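Local coordinates for Sel1 repeat family protein (Pseudomonas aeruginosa, PDB 6LCH) that probably acts as an immunity protein against the type VI secretion effector PldB, with a Sel1-repeat fold of paired helices, at residues T33-D38 with P44-L49; T137-F142 with L154-C159. All coordinates share one frame; numbering follows the deposited sequence.

Contact 1: residues T33-D38 with P44-L49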
loop_
_atom_site.group_PDB
_atom_site.type_symbol
_atom_site.label_atom_id
_atom_site.label_comp_id
_atom_site.label_asym_id
_atom_site.label_seq_id
_atom_site.Cartn_x
_atom_site.Cartn_y
_atom_site.Cartn_z
ATOM N N THR A 33 -11.567 -3.855 13.745
ATOM C CA THR A 33 -12.836 -4.424 13.300
ATOM C C THR A 33 -13.987 -3.454 13.534
ATOM O O THR A 33 -14.848 -3.282 12.664
ATOM C CB THR A 33 -13.102 -5.747 14.018
ATOM O OG1 THR A 33 -12.090 -6.696 13.661
ATOM C CG2 THR A 33 -14.465 -6.302 13.639
ATOM N N LEU A 34 -14.014 -2.810 14.701
ATOM C CA LEU A 34 -15.071 -1.853 14.996
ATOM C C LEU A 34 -15.037 -0.646 14.070
ATOM O O LEU A 34 -16.046 0.051 13.957
ATOM C CB LEU A 34 -14.978 -1.387 16.451
ATOM C CG LEU A 34 -15.315 -2.420 17.531
ATOM C CD1 LEU A 34 -15.109 -1.832 18.917
ATOM C CD2 LEU A 34 -16.739 -2.925 17.368
ATOM N N ALA A 35 -13.911 -0.383 13.409
ATOM C CA ALA A 35 -13.782 0.765 12.516
ATOM C C ALA A 35 -14.336 0.506 11.120
ATOM O O ALA A 35 -14.158 1.349 10.234
ATOM C CB ALA A 35 -12.314 1.189 12.408
ATOM N N LYS A 36 -15.019 -0.611 10.908
ATOM C CA LYS A 36 -15.416 -1.036 9.569
ATOM C C LYS A 36 -16.892 -0.841 9.202
ATOM O O LYS A 36 -17.177 -0.344 8.104
ATOM C CB LYS A 36 -15.052 -2.512 9.386
ATOM C CG LYS A 36 -13.665 -2.736 8.816
ATOM C CD LYS A 36 -13.149 -4.122 9.137
ATOM C CE LYS A 36 -11.782 -4.341 8.516
ATOM N NZ LYS A 36 -11.123 -5.570 9.043
ATOM N N PRO A 37 -17.864 -1.209 10.071
ATOM C CA PRO A 37 -19.208 -1.541 9.567
ATOM C C PRO A 37 -20.131 -0.359 9.291
ATOM O O PRO A 37 -19.691 0.795 9.237
ATOM C CB PRO A 37 -19.772 -2.414 10.690
ATOM C CG PRO A 37 -19.202 -1.796 11.915
ATOM C CD PRO A 37 -17.830 -1.264 11.545
ATOM N N ASP A 38 -21.424 -0.657 9.110
ATOM C CA ASP A 38 -22.425 0.332 8.727
ATOM C C ASP A 38 -23.225 0.858 9.914
ATOM O O ASP A 38 -24.284 1.463 9.725
ATOM C CB ASP A 38 -23.373 -0.229 7.668
ATOM C CG ASP A 38 -24.115 0.868 6.917
ATOM O OD1 ASP A 38 -25.351 0.761 6.763
ATOM O OD2 ASP A 38 -23.463 1.848 6.498
ATOM N N PRO A 44 -15.299 6.652 20.728
ATOM C CA PRO A 44 -14.602 6.647 22.025
ATOM C C PRO A 44 -14.021 5.292 22.383
ATOM O O PRO A 44 -12.911 5.220 22.929
ATOM C CB PRO A 44 -15.697 7.083 23.008
ATOM C CG PRO A 44 -16.609 7.921 22.189
ATOM C CD PRO A 44 -16.634 7.270 20.836
ATOM N N ARG A 45 -14.732 4.207 22.071
ATOM C CA ARG A 45 -14.191 2.879 22.339
ATOM C C ARG A 45 -13.044 2.543 21.394
ATOM O O ARG A 45 -12.026 1.985 21.822
ATOM C CB ARG A 45 -15.291 1.828 22.236
ATOM C CG ARG A 45 -14.779 0.405 22.345
ATOM C CD ARG A 45 -15.922 -0.591 22.382
ATOM N NE ARG A 45 -15.523 -1.864 22.980
ATOM C CZ ARG A 45 -15.314 -2.052 24.280
ATOM N NH1 ARG A 45 -15.474 -1.051 25.137
ATOM N NH2 ARG A 45 -14.951 -3.247 24.727
ATOM N N ILE A 46 -13.194 2.862 20.105
ATOM C CA ILE A 46 -12.132 2.586 19.139
ATOM C C ILE A 46 -10.843 3.274 19.566
ATOM O O ILE A 46 -9.766 2.667 19.568
ATOM C CB ILE A 46 -12.565 3.019 17.727
ATOM C CG1 ILE A 46 -13.715 2.144 17.229
ATOM C CG2 ILE A 46 -11.400 2.952 16.758
ATOM C CD1 ILE A 46 -14.389 2.692 15.998
ATOM N N VAL A 47 -10.939 4.550 19.949
ATOM C CA VAL A 47 -9.767 5.293 20.405
ATOM C C VAL A 47 -9.188 4.654 21.660
ATOM O O VAL A 47 -7.966 4.524 21.802
ATOM C CB VAL A 47 -10.127 6.773 20.637
ATOM C CG1 VAL A 47 -8.999 7.493 21.367
ATOM C CG2 VAL A 47 -10.446 7.467 19.317
ATOM N N GLY A 48 -10.055 4.234 22.584
ATOM C CA GLY A 48 -9.575 3.606 23.805
ATOM C C GLY A 48 -8.726 2.380 23.531
ATOM O O GLY A 48 -7.598 2.271 24.014
ATOM N N LEU A 49 -9.252 1.452 22.729
ATOM C CA LEU A 49 -8.511 0.240 22.396
ATOM C C LEU A 49 -7.205 0.569 21.685
ATOM O O LEU A 49 -6.132 0.093 22.081
ATOM C CB LEU A 49 -9.372 -0.674 21.528
ATOM C CG LEU A 49 -10.616 -1.241 22.205
ATOM C CD1 LEU A 49 -11.658 -1.594 21.164
ATOM C CD2 LEU A 49 -10.247 -2.456 23.039
#
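Leu34 and Ile46 bring the two backbones to their nearest approach, 6.7 Å between CA atoms, where helix 22-34 runs out and helix 43-55 has just begun. From Ala35 onward the chain leaves helical geometry, and Lys36 N still reaches back to Thr33 O. Across the gap the 44-49 segment is regular helix, and no hydrogen bond links it to 33-38; the contact is almost wholly apolar. Leu34 carries it. Its CB packs against Ile46 CG1 at 3.8 Å, while its CD1 extends further and lies 3.8 Å from Arg45 CD, at the edge of the guanidinium and near its plane. The same methyl meets Leu49 CD1 at 4.1 Å. Arg45 can offer its aliphatic stem because CG stands anti to the backbone N (chi1 173°) and the chain stays extended as far as NE; a weak, long ion pair links that NE to Glu30. Ile46 turns CD1 to the backbone where helix 22-34 ends, 3.7 Å from Leu34 O and 4.0 Å from Ala35 CA. Arg41 binds the Ala35 carbonyl oxygen from the intervening loop. Two consecutive helices packed over their connecting loop form a helical hairpin, the building unit of Sel1 and TPR-clan proteins.

Contact 2: residues T137-F142 with L154-C159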
loop_
_atom_site.group_PDB
_atom_site.type_symbol
_atom_site.label_atom_id
_atom_site.label_comp_id
_atom_site.label_asym_id
_atom_site.label_seq_id
_atom_site.Cartn_x
_atom_site.Cartn_y
_atom_site.Cartn_z
ATOM N N THR A 137 7.823 2.568 -2.437
ATOM C CA THR A 137 6.888 2.833 -3.528
ATOM C C THR A 137 6.832 4.318 -3.868
ATOM O O THR A 137 6.781 4.686 -5.050
ATOM C CB THR A 137 5.502 2.313 -3.149
ATOM O OG1 THR A 137 5.580 0.910 -2.884
ATOM C CG2 THR A 137 4.502 2.559 -4.268
ATOM N N GLU A 138 6.827 5.186 -2.851
ATOM C CA GLU A 138 6.818 6.623 -3.111
ATOM C C GLU A 138 8.100 7.062 -3.804
ATOM O O GLU A 138 8.061 7.862 -4.745
ATOM C CB GLU A 138 6.630 7.400 -1.808
ATOM C CG GLU A 138 6.845 8.905 -1.948
ATOM C CD GLU A 138 5.733 9.585 -2.729
ATOM O OE1 GLU A 138 4.601 9.057 -2.729
ATOM O OE2 GLU A 138 5.994 10.643 -3.344
ATOM N N LEU A 139 9.247 6.558 -3.342
ATOM C CA LEU A 139 10.506 6.863 -4.013
ATOM C C LEU A 139 10.485 6.366 -5.451
ATOM O O LEU A 139 10.964 7.053 -6.364
ATOM C CB LEU A 139 11.676 6.246 -3.243
ATOM C CG LEU A 139 12.039 6.902 -1.908
ATOM C CD1 LEU A 139 12.968 6.000 -1.110
ATOM C CD2 LEU A 139 12.673 8.267 -2.110
ATOM N N GLY A 140 9.929 5.174 -5.669
ATOM C CA GLY A 140 9.755 4.684 -7.023
ATOM C C GLY A 140 8.966 5.640 -7.893
ATOM O O GLY A 140 9.307 5.863 -9.053
ATOM N N LYS A 141 7.914 6.240 -7.332
ATOM C CA LYS A 141 7.095 7.172 -8.103
ATOM C C LYS A 141 7.866 8.438 -8.459
ATOM O O LYS A 141 7.702 8.981 -9.557
ATOM C CB LYS A 141 5.823 7.509 -7.328
ATOM C CG LYS A 141 4.793 6.389 -7.356
ATOM C CD LYS A 141 4.004 6.304 -6.057
ATOM C CE LYS A 141 2.984 7.422 -5.945
ATOM N NZ LYS A 141 1.981 7.145 -4.874
ATOM N N PHE A 142 8.705 8.930 -7.543
ATOM C CA PHE A 142 9.507 10.115 -7.835
ATOM C C PHE A 142 10.602 9.800 -8.846
ATOM O O PHE A 142 10.866 10.596 -9.755
ATOM C CB PHE A 142 10.111 10.672 -6.542
ATOM C CG PHE A 142 11.047 11.835 -6.750
ATOM C CD1 PHE A 142 10.557 13.128 -6.849
ATOM C CD2 PHE A 142 12.417 11.640 -6.835
ATOM C CE1 PHE A 142 11.412 14.202 -7.039
ATOM C CE2 PHE A 142 13.279 12.710 -7.029
ATOM C CZ PHE A 142 12.776 13.992 -7.128
ATOM N N LEU A 154 12.086 1.581 -10.386
ATOM C CA LEU A 154 11.586 0.230 -10.625
ATOM C C LEU A 154 12.207 -0.772 -9.657
ATOM O O LEU A 154 11.543 -1.719 -9.225
ATOM C CB LEU A 154 11.862 -0.199 -12.068
ATOM C CG LEU A 154 10.792 0.066 -13.137
ATOM C CD1 LEU A 154 9.440 -0.497 -12.716
ATOM C CD2 LEU A 154 10.686 1.532 -13.485
ATOM N N ALA A 155 13.486 -0.592 -9.321
ATOM C CA ALA A 155 14.113 -1.471 -8.339
ATOM C C ALA A 155 13.442 -1.332 -6.977
ATOM O O ALA A 155 13.057 -2.329 -6.356
ATOM C CB ALA A 155 15.609 -1.171 -8.237
ATOM N N TYR A 156 13.301 -0.096 -6.495
ATOM C CA TYR A 156 12.652 0.127 -5.208
ATOM C C TYR A 156 11.208 -0.344 -5.230
ATOM O O TYR A 156 10.725 -0.933 -4.258
ATOM C CB TYR A 156 12.722 1.603 -4.834
ATOM C CG TYR A 156 14.082 2.026 -4.340
ATOM C CD1 TYR A 156 15.005 1.085 -3.916
ATOM C CD2 TYR A 156 14.441 3.365 -4.298
ATOM C CE1 TYR A 156 16.251 1.466 -3.463
ATOM C CE2 TYR A 156 15.677 3.755 -3.848
ATOM C CZ TYR A 156 16.582 2.804 -3.433
ATOM O OH TYR A 156 17.819 3.191 -2.981
ATOM N N THR A 157 10.501 -0.091 -6.332
ATOM C CA THR A 157 9.135 -0.581 -6.446
ATOM C C THR A 157 9.096 -2.102 -6.496
ATOM O O THR A 157 8.140 -2.713 -6.000
ATOM C CB THR A 157 8.458 0.024 -7.676
ATOM O OG1 THR A 157 8.853 1.392 -7.808
ATOM C CG2 THR A 157 6.952 -0.021 -7.518
ATOM N N HIS A 158 10.123 -2.733 -7.072
ATOM C CA HIS A 158 10.183 -4.192 -7.062
ATOM C C HIS A 158 10.466 -4.726 -5.663
ATOM O O HIS A 158 9.929 -5.768 -5.273
ATOM C CB HIS A 158 11.225 -4.691 -8.063
ATOM C CG HIS A 158 10.661 -4.983 -9.419
ATOM N ND1 HIS A 158 9.953 -6.133 -9.698
ATOM C CD2 HIS A 158 10.682 -4.268 -10.569
ATOM C CE1 HIS A 158 9.576 -6.120 -10.964
ATOM N NE2 HIS A 158 10.005 -4.999 -11.514
ATOM N N CYS A 159 11.298 -4.022 -4.889
ATOM C CA CYS A 159 11.534 -4.419 -3.505
ATOM C C CYS A 159 10.242 -4.381 -2.700
ATOM O O CYS A 159 9.996 -5.256 -1.860
ATOM C CB CYS A 159 12.587 -3.505 -2.877
ATOM S SG CYS A 159 13.146 -4.014 -1.236
HETATM O O HOH W 1 6.506 3.278 -7.392
#
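Tyr156 and Leu139 meet across a helix-loop-helix pair, helices 133-146 and 150-162, both within one Sel1 range of the TPR clan. The tyrosine's CG lies beside its own backbone N (chi1 -76°), which swings the ring toward the first helix; ring atom CD2 comes to 4.1 Å from Leu139 CB, which approaches the ring obliquely. Leu136 and Tyr143 of the first helix also touch the Tyr156 side chain, and its hydroxyl is hydrogen-bonded to Phe8 N in the N-terminal segment. Leu139 meanwhile packs on Leu124 and Ala128 of helix 123-129. Next to Tyr156 in the sequence, Thr157 sets OG1 3.5 Å from Gly140 CA. The fit is close: Gly140 has no side chain, and the hydroxyl comes up against its CA. The hydroxyl is also hydrogen-bonded to Gly153 O within its own helix, and Thr157's side chain touches Leu172 of the next helix, 166-178. No direct hydrogen bond crosses between the two segments. Instead a single water joins them, giving one hydrogen to Thr137 O at 2.7 Å and the other to Thr157 OG1 at 3.0 Å.

How the contacts relate
Following the chain from its N terminus, contact 1 comes first: it closes the short loop between helices 22-34 and 43-55. Contact 2 opens only after contact 1 has closed, and closes the turn between helices 133-146 and 150-162, so the two neither nest nor cross. They lie on opposite sides of the chain's centre, 33 Å apart between centres and about 21 Å between nearest atoms, without touching. Contact 1 is partly buried, whereas contact 2 is buried and nearer the middle. The N-terminal segment ahead of contact 1 reaches contact 2 directly, through the Cys10-Cys159 disulfide, which ties the start of the chain to helix 150-162.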